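Local atomic coordinates of thylakoid lumenal 15 kDa protein 1, chloroplastic (PDB entry 3N90), a protein that is of unknown function but resides in the thylakoid lumen of chloroplasts, where it forms a right-handed quadrilateral beta helix of pentapeptide repeats. Residues Q40-G45 and G60-E65; N82-N87 and G101-G106. The protein carries 2 engineered substitutions. All coordinates share one frame; numbering follows the deposited sequence.

Both contacts join chain segments one turn apart in the right-handed quadrilateral beta helix, and they follow one another in series without nesting or crossing. After the N-terminal helix 10-13, the chain reaches residues 40-45; interaction 1 closes the loop that brings it back at 60-65, one coil further along. Interaction 2 opens later, at 82-87, and closes at 101-106, shortly before helix 116-125. The two centres lie about 10 Å apart, and the middle two segments, 60-65 and 82-87, meet directly: Leu-63 N lies 2.8 Å from Asn-82 O, a probable hydrogen bond. The four segments lie on successive coils; each contact stays within one repeat region, and the 60-65/82-87 meeting joins the two.

Interaction 1 (Q40-G45 and G60-E65)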
ATOM      1  N   GLN A  40       1.445  12.300   1.644  1.00 15.38           N
ATOM      2  CA  GLN A  40       1.094  12.813   0.312  1.00 17.10           C
ATOM      3  C   GLN A  40       2.005  12.369  -0.831  1.00 16.67           C
ATOM      4  O   GLN A  40       2.037  13.021  -1.878  1.00 17.52           O
ATOM      5  CB  GLN A  40       1.062  14.350   0.332  1.00 18.05           C
ATOM      6  CG  GLN A  40       0.069  14.949   1.278  1.00 20.17           C
ATOM      7  CD  GLN A  40       0.563  15.117   2.714  1.00 25.04           C
ATOM      8  OE1 GLN A  40       1.686  15.585   2.971  1.00 25.02           O
ATOM      9  NE2 GLN A  40      -0.296  14.760   3.662  1.00 24.71           N
ATOM     10  N   ALA A  41       2.771  11.292  -0.642  1.00 15.81           N
ATOM     11  CA  ALA A  41       3.677  10.828  -1.683  1.00 14.88           C
ATOM     12  C   ALA A  41       2.835  10.243  -2.796  1.00 14.19           C
ATOM     13  O   ALA A  41       1.748   9.739  -2.542  1.00 14.22           O
ATOM     14  CB  ALA A  41       4.656   9.778  -1.169  1.00 15.29           C
ATOM     15  N   ASN A  42       3.362  10.293  -4.013  1.00 14.75           N
ATOM     16  CA  ASN A  42       2.691   9.751  -5.183  1.00 14.42           C
ATOM     17  C   ASN A  42       3.342   8.456  -5.658  1.00 13.98           C
ATOM     18  O   ASN A  42       4.457   8.463  -6.195  1.00 13.68           O
ATOM     19  CB  ASN A  42       2.739  10.784  -6.317  1.00 15.90           C
ATOM     20  CG  ASN A  42       1.826  10.426  -7.490  1.00 17.15           C
ATOM     21  OD1 ASN A  42       1.203   9.370  -7.521  1.00 15.41           O
ATOM     22  ND2 ASN A  42       1.768  11.330  -8.473  1.00 19.27           N
ATOM     23  N   PHE A  43       2.671   7.328  -5.406  1.00 13.01           N
ATOM     24  CA  PHE A  43       3.110   6.025  -5.939  1.00 13.09           C
ATOM     25  C   PHE A  43       2.135   5.477  -6.979  1.00 13.32           C
ATOM     26  O   PHE A  43       2.068   4.278  -7.168  1.00 12.88           O
ATOM     27  CB  PHE A  43       3.246   4.960  -4.829  1.00 12.85           C
ATOM     28  CG  PHE A  43       4.371   5.231  -3.828  1.00 10.77           C
ATOM     29  CD1 PHE A  43       5.686   4.869  -4.128  1.00 10.31           C
ATOM     30  CD2 PHE A  43       4.109   5.856  -2.616  1.00 12.38           C
ATOM     31  CE1 PHE A  43       6.733   5.078  -3.237  1.00  9.79           C
ATOM     32  CE2 PHE A  43       5.172   6.102  -1.696  1.00 13.17           C
ATOM     33  CZ  PHE A  43       6.486   5.708  -2.029  1.00 12.64           C
ATOM     34  N   LYS A  44       1.364   6.342  -7.629  1.00 13.84           N
ATOM     35  CA  LYS A  44       0.325   5.827  -8.540  1.00 14.77           C
ATOM     36  C   LYS A  44       0.946   4.952  -9.619  1.00 14.86           C
ATOM     37  O   LYS A  44       1.901   5.372 -10.270  1.00 15.77           O
ATOM     38  CB  LYS A  44      -0.469   6.979  -9.169  1.00 15.86           C
ATOM     39  CG  LYS A  44      -1.537   6.503 -10.164  1.00 17.57           C
ATOM     40  CD  LYS A  44      -2.503   7.636 -10.489  1.00 21.29           C
ATOM     41  CE  LYS A  44      -3.705   7.088 -11.244  1.00 26.07           C
ATOM     42  NZ  LYS A  44      -4.736   8.128 -11.436  1.00 29.40           N
ATOM     43  N   GLY A  45       0.454   3.724  -9.765  1.00 15.17           N
ATOM     44  CA  GLY A  45       0.983   2.765 -10.754  1.00 14.83           C
ATOM     45  C   GLY A  45       2.421   2.342 -10.583  1.00 15.56           C
ATOM     46  O   GLY A  45       3.031   1.787 -11.517  1.00 16.23           O
ATOM     47  N   GLY A  60      -2.295   9.992   3.444  1.00 12.26           N
ATOM     48  CA  GLY A  60      -2.645  10.750   2.221  1.00 13.97           C
ATOM     49  C   GLY A  60      -1.932  10.407   0.922  1.00 13.88           C
ATOM     50  O   GLY A  60      -2.091  11.113  -0.101  1.00 13.86           O
ATOM     51  N   ALA A  61      -1.132   9.334   0.958  1.00 13.33           N
ATOM     52  CA  ALA A  61      -0.380   8.920  -0.221  1.00 13.42           C
ATOM     53  C   ALA A  61      -1.329   8.375  -1.287  1.00 13.83           C
ATOM     54  O   ALA A  61      -2.417   7.884  -0.958  1.00 16.07           O
ATOM     55  CB  ALA A  61       0.658   7.882   0.147  1.00 13.18           C
ATOM     56  N   ASP A  62      -0.905   8.450  -2.542  1.00 14.41           N
ATOM     57  CA  ASP A  62      -1.593   7.783  -3.659  1.00 15.44           C
ATOM     58  C   ASP A  62      -0.907   6.466  -4.036  1.00 15.34           C
ATOM     59  O   ASP A  62       0.170   6.454  -4.635  1.00 15.41           O
ATOM     60  CB  ASP A  62      -1.678   8.725  -4.860  1.00 15.69           C
ATOM     61  CG  ASP A  62      -2.672   8.236  -5.926  1.00 18.17           C
ATOM     62  OD1 ASP A  62      -3.187   7.100  -5.794  1.00 17.74           O
ATOM     63  OD2 ASP A  62      -2.899   8.990  -6.909  1.00 21.65           O
ATOM     64  N   LEU A  63      -1.494   5.349  -3.625  1.00 14.55           N
ATOM     65  CA  LEU A  63      -1.004   4.047  -4.076  1.00 14.11           C
ATOM     66  C   LEU A  63      -1.958   3.387  -5.128  1.00 14.09           C
ATOM     67  O   LEU A  63      -1.936   2.162  -5.348  1.00 15.41           O
ATOM     68  CB  LEU A  63      -0.760   3.151  -2.871  1.00 14.94           C
ATOM     69  CG  LEU A  63       0.569   3.318  -2.105  1.00 13.79           C
ATOM     70  CD1 LEU A  63       0.390   2.465  -0.873  1.00 16.95           C
ATOM     71  CD2 LEU A  63       1.742   2.746  -2.869  1.00 18.93           C
ATOM     72  N   SER A  64      -2.812   4.201  -5.734  1.00 14.82           N
ATOM     73  CA  SER A  64      -3.799   3.672  -6.697  1.00 16.07           C
ATOM     74  C   SER A  64      -3.088   2.961  -7.848  1.00 16.21           C
ATOM     75  O   SER A  64      -2.018   3.398  -8.276  1.00 17.07           O
ATOM     76  CB  SER A  64      -4.778   4.752  -7.181  1.00 16.46           C
ATOM     77  OG  SER A  64      -4.143   5.758  -7.930  1.00 20.29           O
ATOM     78  N   GLU A  65      -3.635   1.820  -8.256  1.00 16.60           N
ATOM     79  CA  GLU A  65      -3.092   0.989  -9.344  1.00 18.31           C
ATOM     80  C   GLU A  65      -1.646   0.498  -9.139  1.00 17.97           C
ATOM     81  O   GLU A  65      -0.981   0.024 -10.077  1.00 18.22           O
ATOM     82  CB  GLU A  65      -3.291   1.705 -10.705  1.00 18.88           C
ATOM     83  CG  GLU A  65      -4.714   1.496 -11.341  1.00 25.43           C
ATOM     84  CD  GLU A  65      -4.893   0.170 -12.143  1.00 31.44           C
ATOM     85  OE1 GLU A  65      -4.661  -0.950 -11.613  1.00 37.02           O
ATOM     86  OE2 GLU A  65      -5.316   0.241 -13.323  1.00 37.41           O
TER
HETATM   87  O   HOH W   1      -1.482  10.755  -7.930  1.00 37.98           O
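Asp-62 of 60-65 meets Asn-42 and the aliphatic chain of Lys-44 from 40-45. Its backbone joins the two coils: Asp-62 N donates to Ala-41 O, and Asp-62 O accepts from Phe-43 N at 2.8 Å, the latter bond bent to 139° at the hydrogen. The Asp-62 carboxylate lies beside the Asn-42 amide, pointing the same way with planes only 3° apart. A water bridges the two, donating to Asp-62 OD2 and weakly to Asn-42 OD1. A chi1 of -166° puts CG of Asp-62 anti to the backbone N. Its OD1 accepts from both Ser-64 OG, 2.7 Å away, and Ser-64 N. The bond from Ser-64 N closes an Asx turn, and Asn-42 forms its equivalent one coil earlier with Lys-44 N; such stacked equivalent positions express the right-handed quadrilateral beta helix of pentapeptide repeat proteins. Lys-44 runs extended across the Asp-62 side chain; its CG rests 3.5 Å from Ser-64 OG, while NZ stays 5.0 Å from Asp-62 OD2, so any attraction between the charges acts without contact. Further along, Gly-45 N donates to Ser-64 O. On the buried side Leu-63 CD2 presses against Phe-43 CB at 3.3 Å and reaches on to CG. The Phe-43 ring continues into the interior, against the rings of Phe-23 and Phe-33.

Interaction 2 (N82-N87 and G101-G106); sequences NLTNAN and GSNITG
Asn-82 lies alongside Asn-103, the two amides pointing the same way with their planes 8° apart. Asn-82 OD1 is gripped from within its own coil, by Thr-84 OG1 in the carbonyl plane on a lone pair and by Thr-84 N tilted out of it; the bond from Thr-84 N closes an Asx turn, and Asn-103 OD1 forms the equivalent turn with Thr-105 N. Leu-83 gives its N-H to Asn-103 O at 2.7 Å, and turns its side chain inward, where CD1 packs 4.0 Å from Ile-104 CG2. At Thr-84, chi1 of -61° sets OG1 beside the backbone N, 3.1 Å from Asn-103 ND2 but at an angle too poor for a hydrogen bond; CG2 lies 3.4 Å from Thr-105 O, which Thr-84 CA also approaches in a CH...O contact. Asn-85 N donates to that same Thr-105 O, while its side-chain OD1 accepts from Ala-131 N. The type II turn from Leu-83 to Ala-86, closed by Ala-86 N to Leu-83 O, then swings the chain round a corner of the quadrilateral beta helix. Within the core, Leu-83 rests on Leu-63 of the preceding coil and on Phe-99, whereas Ile-104 packs against Leu-122 and Val-125 of helix 116-125, which follows the last coils of the solenoid.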
ATOM      1  N   ASN A  82      -5.022   6.440  -0.960  1.00 16.31           N
ATOM      2  CA  ASN A  82      -5.787   5.925  -2.067  1.00 16.84           C
ATOM      3  C   ASN A  82      -5.211   4.584  -2.497  1.00 16.19           C
ATOM      4  O   ASN A  82      -4.057   4.501  -2.953  1.00 16.74           O
ATOM      5  CB  ASN A  82      -5.799   6.932  -3.206  1.00 17.52           C
ATOM      6  CG  ASN A  82      -6.809   6.582  -4.281  1.00 18.73           C
ATOM      7  OD1 ASN A  82      -7.373   5.488  -4.294  1.00 18.52           O
ATOM      8  ND2 ASN A  82      -7.037   7.522  -5.195  1.00 22.22           N
ATOM      9  N   LEU A  83      -5.989   3.524  -2.277  1.00 15.54           N
ATOM     10  CA  LEU A  83      -5.592   2.193  -2.702  1.00 15.25           C
ATOM     11  C   LEU A  83      -6.492   1.599  -3.818  1.00 15.99           C
ATOM     12  O   LEU A  83      -6.506   0.384  -4.025  1.00 15.74           O
ATOM     13  CB  LEU A  83      -5.495   1.215  -1.525  1.00 15.94           C
ATOM     14  CG  LEU A  83      -4.303   1.345  -0.537  1.00 15.73           C
ATOM     15  CD1 LEU A  83      -4.654   0.513   0.708  1.00 17.91           C
ATOM     16  CD2 LEU A  83      -3.022   0.890  -1.134  1.00 17.36           C
ATOM     17  N   THR A  84      -7.184   2.476  -4.529  1.00 17.70           N
ATOM     18  CA  THR A  84      -8.060   2.062  -5.630  1.00 18.90           C
ATOM     19  C   THR A  84      -7.257   1.228  -6.621  1.00 18.92           C
ATOM     20  O   THR A  84      -6.192   1.671  -7.109  1.00 17.88           O
ATOM     21  CB  THR A  84      -8.650   3.272  -6.370  1.00 18.69           C
ATOM     22  OG1 THR A  84      -9.437   4.064  -5.482  1.00 21.21           O
ATOM     23  CG2 THR A  84      -9.530   2.805  -7.556  1.00 20.93           C
ATOM     24  N   ASN A  85      -7.749   0.015  -6.877  1.00 19.76           N
ATOM     25  CA  ASN A  85      -7.159  -0.941  -7.804  1.00 19.74           C
ATOM     26  C   ASN A  85      -5.741  -1.430  -7.472  1.00 19.11           C
ATOM     27  O   ASN A  85      -5.065  -2.016  -8.321  1.00 19.46           O
ATOM     28  CB  ASN A  85      -7.208  -0.387  -9.237  1.00 19.66           C
ATOM     29  CG  ASN A  85      -8.620  -0.371  -9.806  1.00 22.75           C
ATOM     30  OD1 ASN A  85      -9.324  -1.375  -9.735  1.00 25.26           O
ATOM     31  ND2 ASN A  85      -9.018   0.750 -10.390  1.00 28.27           N
ATOM     32  N   ALA A  86      -5.300  -1.213  -6.238  1.00 17.41           N
ATOM     33  CA  ALA A  86      -3.987  -1.629  -5.838  1.00 16.20           C
ATOM     34  C   ALA A  86      -3.998  -3.137  -5.631  1.00 16.24           C
ATOM     35  O   ALA A  86      -4.984  -3.705  -5.099  1.00 17.46           O
ATOM     36  CB  ALA A  86      -3.553  -0.889  -4.550  1.00 15.68           C
ATOM     37  N   ASN A  87      -2.941  -3.792  -6.067  1.00 14.58           N
ATOM     38  CA  ASN A  87      -2.816  -5.227  -5.848  1.00 16.01           C
ATOM     39  C   ASN A  87      -1.960  -5.527  -4.607  1.00 14.77           C
ATOM     40  O   ASN A  87      -0.732  -5.355  -4.608  1.00 14.92           O
ATOM     41  CB  ASN A  87      -2.329  -5.981  -7.112  1.00 15.83           C
ATOM     42  CG  ASN A  87      -2.317  -7.492  -6.922  1.00 18.66           C
ATOM     43  OD1 ASN A  87      -2.706  -8.006  -5.870  1.00 19.04           O
ATOM     44  ND2 ASN A  87      -1.874  -8.222  -7.945  1.00 19.03           N
ATOM     45  N   GLY A 101      -9.947   5.768   6.891  1.00 18.25           N
ATOM     46  CA  GLY A 101     -10.143   6.806   5.893  1.00 17.78           C
ATOM     47  C   GLY A 101      -9.642   6.423   4.505  1.00 17.35           C
ATOM     48  O   GLY A 101      -9.863   7.169   3.546  1.00 16.63           O
ATOM     49  N   SER A 102      -8.987   5.262   4.379  1.00 17.30           N
ATOM     50  CA  SER A 102      -8.408   4.877   3.091  1.00 17.91           C
ATOM     51  C   SER A 102      -9.464   4.403   2.092  1.00 18.19           C
ATOM     52  O   SER A 102     -10.513   3.872   2.476  1.00 18.89           O
ATOM     53  CB  SER A 102      -7.299   3.861   3.278  1.00 18.45           C
ATOM     54  OG  SER A 102      -6.202   4.561   3.893  1.00 20.65           O
ATOM     55  N   ASN A 103      -9.207   4.669   0.823  1.00 18.08           N
ATOM     56  CA  ASN A 103     -10.103   4.213  -0.237  1.00 18.93           C
ATOM     57  C   ASN A 103      -9.567   2.911  -0.779  1.00 18.83           C
ATOM     58  O   ASN A 103      -8.493   2.890  -1.376  1.00 19.04           O
ATOM     59  CB  ASN A 103     -10.199   5.297  -1.336  1.00 19.24           C
ATOM     60  CG  ASN A 103     -11.061   4.858  -2.536  1.00 19.87           C
ATOM     61  OD1 ASN A 103     -11.587   3.743  -2.572  1.00 20.87           O
ATOM     62  ND2 ASN A 103     -11.189   5.742  -3.521  1.00 24.97           N
ATOM     63  N   ILE A 104     -10.301   1.817  -0.580  1.00 18.39           N
ATOM     64  CA  ILE A 104      -9.848   0.494  -1.013  1.00 19.00           C
ATOM     65  C   ILE A 104     -10.719  -0.126  -2.107  1.00 19.89           C
ATOM     66  O   ILE A 104     -10.760  -1.355  -2.233  1.00 20.46           O
ATOM     67  CB  ILE A 104      -9.701  -0.493   0.146  1.00 18.29           C
ATOM     68  CG1 ILE A 104     -11.044  -0.694   0.888  1.00 17.37           C
ATOM     69  CG2 ILE A 104      -8.581   0.002   1.098  1.00 17.76           C
ATOM     70  CD1 ILE A 104     -11.042  -1.873   1.833  1.00 14.68           C
ATOM     71  N   THR A 105     -11.380   0.738  -2.865  1.00 21.24           N
ATOM     72  CA  THR A 105     -12.260   0.315  -3.959  1.00 23.25           C
ATOM     73  C   THR A 105     -11.411  -0.428  -4.963  1.00 22.92           C
ATOM     74  O   THR A 105     -10.510   0.165  -5.567  1.00 24.31           O
ATOM     75  CB  THR A 105     -12.894   1.516  -4.686  1.00 23.15           C
ATOM     76  OG1 THR A 105     -13.658   2.297  -3.771  1.00 25.49           O
ATOM     77  CG2 THR A 105     -13.838   1.033  -5.832  1.00 25.14           C
ATOM     78  N   GLY A 106     -11.689  -1.718  -5.138  1.00 23.14           N
ATOM     79  CA  GLY A 106     -10.985  -2.552  -6.112  1.00 21.66           C
ATOM     80  C   GLY A 106      -9.596  -2.978  -5.668  1.00 21.16           C
ATOM     81  O   GLY A 106      -8.847  -3.568  -6.431  1.00 20.91           O
TER